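Local structure of Sn-glycerol-3-phosphate ABC transporter substrate-binding protein UspB (Mycobacterium tuberculosis, 4MFI) at residues Gly58-Arg63 and Leu324-Phe329; Asn239-Ser244 and Ala397-Ile402. The protein probably delivers glycerophosphocholine to an ATP-binding cassette importer, serving as its extracytoplasmic substrate-binding subunit. All coordinates share one frame; numbering follows the deposited sequence. Where two conformers were deposited one is given.

Contact 1 (Gly58-Arg63 and Leu324-Phe329)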
# COMPACT_ATOMS: atom_id res chain seq x y z
N GLY A 58 -1.33 25.86 3.11
CA GLY A 58 -0.77 27.19 3.29
C GLY A 58 0.29 27.48 2.24
O GLY A 58 0.33 28.57 1.67
N ARG A 59 1.15 26.50 2.00
CA ARG A 59 2.19 26.64 0.97
C ARG A 59 1.55 26.83 -0.40
O ARG A 59 2.02 27.64 -1.20
CB ARG A 59 3.12 25.42 0.96
CG ARG A 59 3.90 25.22 2.25
CD ARG A 59 4.72 23.93 2.21
NE ARG A 59 5.48 23.75 3.45
CZ ARG A 59 6.48 22.89 3.60
NH1 ARG A 59 6.86 22.11 2.59
NH2 ARG A 59 7.13 22.82 4.76
N PHE A 60 0.49 26.08 -0.67
CA PHE A 60 -0.20 26.18 -1.95
C PHE A 60 -0.79 27.57 -2.16
O PHE A 60 -0.62 28.18 -3.22
CB PHE A 60 -1.31 25.12 -2.05
CG PHE A 60 -2.15 25.23 -3.28
CD1 PHE A 60 -1.67 24.78 -4.50
CD2 PHE A 60 -3.41 25.80 -3.22
CE1 PHE A 60 -2.44 24.89 -5.64
CE2 PHE A 60 -4.20 25.90 -4.36
CZ PHE A 60 -3.71 25.44 -5.57
N GLN A 61 -1.47 28.07 -1.13
CA GLN A 61 -2.11 29.38 -1.21
C GLN A 61 -1.09 30.51 -1.34
O GLN A 61 -1.40 31.55 -1.92
CB GLN A 61 -3.05 29.58 -0.03
CG GLN A 61 -4.24 28.63 -0.08
CD GLN A 61 -5.19 28.76 1.10
OE1 GLN A 61 -6.31 28.26 1.06
NE2 GLN A 61 -4.74 29.42 2.16
N ASP A 62 0.12 30.30 -0.83
CA ASP A 62 1.20 31.27 -1.04
C ASP A 62 1.64 31.31 -2.50
O ASP A 62 1.92 32.38 -3.04
CB ASP A 62 2.43 30.92 -0.18
CG ASP A 62 2.23 31.26 1.29
OD1 ASP A 62 2.96 30.68 2.13
OD2 ASP A 62 1.36 32.10 1.61
N ARG A 63 1.69 30.14 -3.13
CA ARG A 63 2.16 30.01 -4.51
C ARG A 63 1.07 30.37 -5.51
O ARG A 63 1.35 30.90 -6.59
CB ARG A 63 2.64 28.58 -4.75
CG ARG A 63 3.28 28.33 -6.11
CD ARG A 63 4.61 29.07 -6.26
NE ARG A 63 5.58 28.66 -5.25
CZ ARG A 63 6.36 27.58 -5.35
NH1 ARG A 63 6.27 26.80 -6.42
NH2 ARG A 63 7.21 27.28 -4.38
N LEU A 324 -5.98 19.93 -10.22
CA LEU A 324 -4.70 19.31 -10.55
C LEU A 324 -3.52 20.17 -10.11
O LEU A 324 -2.49 19.64 -9.67
CB LEU A 324 -4.60 18.96 -12.04
CG LEU A 324 -3.27 18.27 -12.38
CD1 LEU A 324 -3.15 16.93 -11.63
CD2 LEU A 324 -3.07 18.07 -13.86
N LYS A 325 -3.64 21.49 -10.23
CA LYS A 325 -2.60 22.37 -9.72
C LYS A 325 -2.34 22.09 -8.24
O LYS A 325 -1.19 22.03 -7.79
CB LYS A 325 -2.98 23.84 -9.90
CG LYS A 325 -2.93 24.32 -11.34
CD LYS A 325 -3.50 25.73 -11.47
CE LYS A 325 -3.40 26.25 -12.88
NZ LYS A 325 -4.08 27.57 -13.03
N PHE A 326 -3.42 21.90 -7.48
CA PHE A 326 -3.29 21.57 -6.07
C PHE A 326 -2.61 20.21 -5.87
O PHE A 326 -1.65 20.10 -5.10
CB PHE A 326 -4.65 21.58 -5.37
CG PHE A 326 -4.58 21.19 -3.92
CD1 PHE A 326 -4.09 22.09 -2.98
CD2 PHE A 326 -4.96 19.93 -3.50
CE1 PHE A 326 -4.01 21.74 -1.64
CE2 PHE A 326 -4.89 19.57 -2.17
CZ PHE A 326 -4.41 20.48 -1.24
N ILE A 327 -3.12 19.19 -6.55
CA ILE A 327 -2.58 17.84 -6.41
C ILE A 327 -1.11 17.80 -6.79
O ILE A 327 -0.31 17.21 -6.06
CB ILE A 327 -3.38 16.83 -7.26
CG1 ILE A 327 -4.78 16.63 -6.68
CG2 ILE A 327 -2.66 15.50 -7.32
CD1 ILE A 327 -5.68 15.83 -7.58
N ALA A 328 -0.76 18.42 -7.91
CA ALA A 328 0.63 18.41 -8.37
C ALA A 328 1.53 19.17 -7.39
O ALA A 328 2.68 18.78 -7.16
CB ALA A 328 0.73 19.02 -9.77
N PHE A 329 1.01 20.25 -6.81
CA PHE A 329 1.81 21.03 -5.89
C PHE A 329 2.09 20.28 -4.58
O PHE A 329 3.24 20.21 -4.13
CB PHE A 329 1.15 22.38 -5.59
CG PHE A 329 1.93 23.23 -4.63
CD1 PHE A 329 2.97 24.03 -5.08
CD2 PHE A 329 1.64 23.21 -3.27
CE1 PHE A 329 3.70 24.81 -4.19
CE2 PHE A 329 2.36 23.98 -2.38
CZ PHE A 329 3.39 24.78 -2.84
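F60, on the helix 50-63, reaches between F326 and F329 of the helix 317-330, and the three rings form an aromatic cluster between two helices of an alpha/beta domain of the periplasmic-binding-protein fold. The axes of the two short segments lie 10.4 Å apart with their N-to-C directions at 122°, and the three rings lie between the helices and make most of the contact. F326 meets F60 in a T-shaped stack: its edge is turned to the F60 face, the planes stand at 85°, and CD1 of F326 comes 3.7 Å from CG of F60. The CB of F326 adds a CH-pi contact over the same ring, 4.2 Å from its centroid. F60 in turn directs its own edge toward the face of F329, an offset edge-to-face pair with the planes at 63°, and F329 CB and CG lie near the plane of the F60 ring. All three phenylalanines hold CG anti to the backbone N. The F329 ring abuts the backbone of the first helix, where its CE2 stands 3.3 Å from the N of F60; CD2 packs 3.7 Å from CB of F60, and CB of R59 meets the ring edge near its plane. The rest of R59 leads away, extended from CG to NE, to a salt bridge with E55 and a hydrogen bond to N335. Beyond the cluster, F60 stacks on F64 and F326 meets F41 and V69, which joins the helix pair to the strands 39-43 and 69-73. R63, bent at chi2 and chi3, brings its guanidinium to the edge of F329, nearly perpendicular to that ring: NH1 lies near the ring plane, and F329 CE1 sits over one guanidinium face, 3.9 Å from NH1 of R63.

Contact 2 (Asn239-Ser244 and Ala397-Ile402)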
# COMPACT_ATOMS: atom_id res chain seq x y z
N ASN A 239 1.31 -23.18 0.15
CA ASN A 239 1.83 -24.23 1.01
C ASN A 239 3.08 -23.82 1.78
O ASN A 239 3.28 -24.27 2.89
CB ASN A 239 2.06 -25.52 0.21
CG ASN A 239 0.77 -26.28 -0.02
OD1 ASN A 239 0.36 -26.52 -1.15
ND2 ASN A 239 0.10 -26.63 1.07
N PHE A 240 3.90 -22.94 1.20
CA PHE A 240 5.03 -22.37 1.94
C PHE A 240 4.51 -21.67 3.20
O PHE A 240 5.02 -21.88 4.31
CB PHE A 240 5.78 -21.37 1.05
CG PHE A 240 6.74 -20.50 1.80
CD1 PHE A 240 8.03 -20.95 2.06
CD2 PHE A 240 6.37 -19.23 2.22
CE1 PHE A 240 8.93 -20.16 2.73
CE2 PHE A 240 7.29 -18.43 2.93
CZ PHE A 240 8.56 -18.90 3.17
N TYR A 241 3.48 -20.85 3.02
CA TYR A 241 2.83 -20.14 4.11
C TYR A 241 2.20 -21.12 5.11
O TYR A 241 2.43 -21.01 6.31
CB TYR A 241 1.80 -19.18 3.50
CG TYR A 241 0.75 -18.64 4.44
CD1 TYR A 241 -0.52 -19.18 4.46
CD2 TYR A 241 1.02 -17.55 5.27
CE1 TYR A 241 -1.50 -18.67 5.29
CE2 TYR A 241 0.05 -17.03 6.10
CZ TYR A 241 -1.21 -17.60 6.11
OH TYR A 241 -2.20 -17.10 6.93
N ARG A 242 1.42 -22.07 4.62
CA ARG A 242 0.78 -23.03 5.52
C ARG A 242 1.81 -23.82 6.31
O ARG A 242 1.63 -24.04 7.51
CB ARG A 242 -0.13 -23.98 4.74
CG ARG A 242 -0.95 -24.90 5.62
CD ARG A 242 -1.89 -25.78 4.79
NE ARG A 242 -2.68 -26.64 5.66
CZ ARG A 242 -2.22 -27.74 6.23
NH1 ARG A 242 -0.97 -28.13 5.98
NH2 ARG A 242 -2.99 -28.46 7.03
N ASN A 243 2.87 -24.27 5.65
CA ASN A 243 3.88 -25.07 6.31
C ASN A 243 4.67 -24.26 7.33
O ASN A 243 5.11 -24.80 8.34
CB ASN A 243 4.83 -25.71 5.30
CG ASN A 243 4.16 -26.79 4.48
OD1 ASN A 243 3.11 -27.32 4.87
ND2 ASN A 243 4.76 -27.13 3.36
N SER A 244 4.86 -22.98 7.08
CA SER A 244 5.58 -22.15 8.05
C SER A 244 4.85 -22.15 9.39
O SER A 244 5.48 -22.12 10.45
CB SER A 244 5.79 -20.72 7.52
OG SER A 244 4.59 -19.96 7.53
N ALA A 397 -9.45 -13.70 3.97
CA ALA A 397 -10.18 -14.66 4.79
C ALA A 397 -9.70 -16.08 4.52
O ALA A 397 -9.58 -16.89 5.44
CB ALA A 397 -11.68 -14.54 4.55
N GLY A 398 -9.40 -16.38 3.26
CA GLY A 398 -8.90 -17.69 2.90
C GLY A 398 -7.52 -17.96 3.49
O GLY A 398 -7.26 -19.03 4.04
N LEU A 399 -6.63 -16.98 3.37
CA LEU A 399 -5.30 -17.11 3.96
C LEU A 399 -5.39 -17.24 5.48
O LEU A 399 -4.62 -18.00 6.09
CB LEU A 399 -4.43 -15.92 3.56
CG LEU A 399 -4.02 -15.92 2.09
CD1 LEU A 399 -3.50 -14.55 1.67
CD2 LEU A 399 -2.97 -17.00 1.82
N GLU A 400 -6.32 -16.52 6.10
CA GLU A 400 -6.46 -16.62 7.55
C GLU A 400 -6.99 -18.00 7.96
O GLU A 400 -6.59 -18.53 9.00
CB GLU A 400 -7.34 -15.50 8.11
CG GLU A 400 -7.20 -15.35 9.62
CD GLU A 400 -8.16 -14.33 10.20
OE1 GLU A 400 -9.38 -14.59 10.20
OE2 GLU A 400 -7.70 -13.26 10.65
N SER A 401 -7.86 -18.58 7.14
CA SER A 401 -8.38 -19.92 7.39
C SER A 401 -7.27 -20.97 7.29
O SER A 401 -7.19 -21.89 8.11
CB SER A 401 -9.50 -20.25 6.41
OG SER A 401 -10.04 -21.54 6.63
N ILE A 402 -6.42 -20.83 6.28
CA ILE A 402 -5.25 -21.69 6.13
C ILE A 402 -4.34 -21.54 7.35
O ILE A 402 -3.88 -22.53 7.93
CB ILE A 402 -4.49 -21.37 4.82
CG1 ILE A 402 -5.34 -21.76 3.61
CG2 ILE A 402 -3.15 -22.08 4.77
CD1 ILE A 402 -4.89 -21.09 2.31
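The hydroxyl of Y241 donates to the carbonyl oxygen of L399, with 2.7 Å between Y241 OH and L399 O, and this hydrogen bond ties the helix 232-245 to the helix 391-405. The donor stands above the carbonyl plane, 60° out of it, with a C=O...donor angle of 120°. L399 O lies at the edge of the tyrosine ring, near its plane. Y241 CG is anti to the backbone N, which starts the ring off toward the second helix. Apolar contacts flank the bond: Y241 CE1 lies 3.8 Å from I402 CG2, again at the ring edge, and 4.1 Å from L399 CD2. The same CG2 of I402 is shared with R242, whose CB approaches to 3.6 Å and whose CG and CD also touch it. The R242 chain runs extended from CG to NE and crosses I402 at about a right angle; its aliphatic part packs here, while NH2 goes on to a hydrogen bond with the carbonyl of G406. S244 OG donates to Y241 O, one turn back on its own helix, at 2.7 Å, and is also hydrogen-bonded to W200 NE1. The axes of the two short segments run 10.3 Å apart, their directions 40° from parallel. W200 of strand 198-201 meets the Y241 ring edge-to-face, V253 of strand 251-254 touches the same side chain, and the helix 409-427 packs on I402 through T412 and F413, so the pair is bordered by this two-stranded parallel sheet and by the last helix in the chain.

From the N terminus, the chain lays down 58-63 first, passes through 239-244, returns for 324-329 and ends the series at 397-402. Contact 1 closes a loop of 260 residues and contact 2 one of 152; because their segments alternate, the two loops cross rather than nest. Contact 1 joins helix 50-63 to helix 317-330 beside the larger mixed sheet, whereas contact 2 joins a middle helix to one near the C terminus beside the small parallel sheet 198-201/251-254. The centres lie 46 Å apart, on opposite sides of the chain's centre, and the nearest atoms are about 31 Å apart, so neither touches the other.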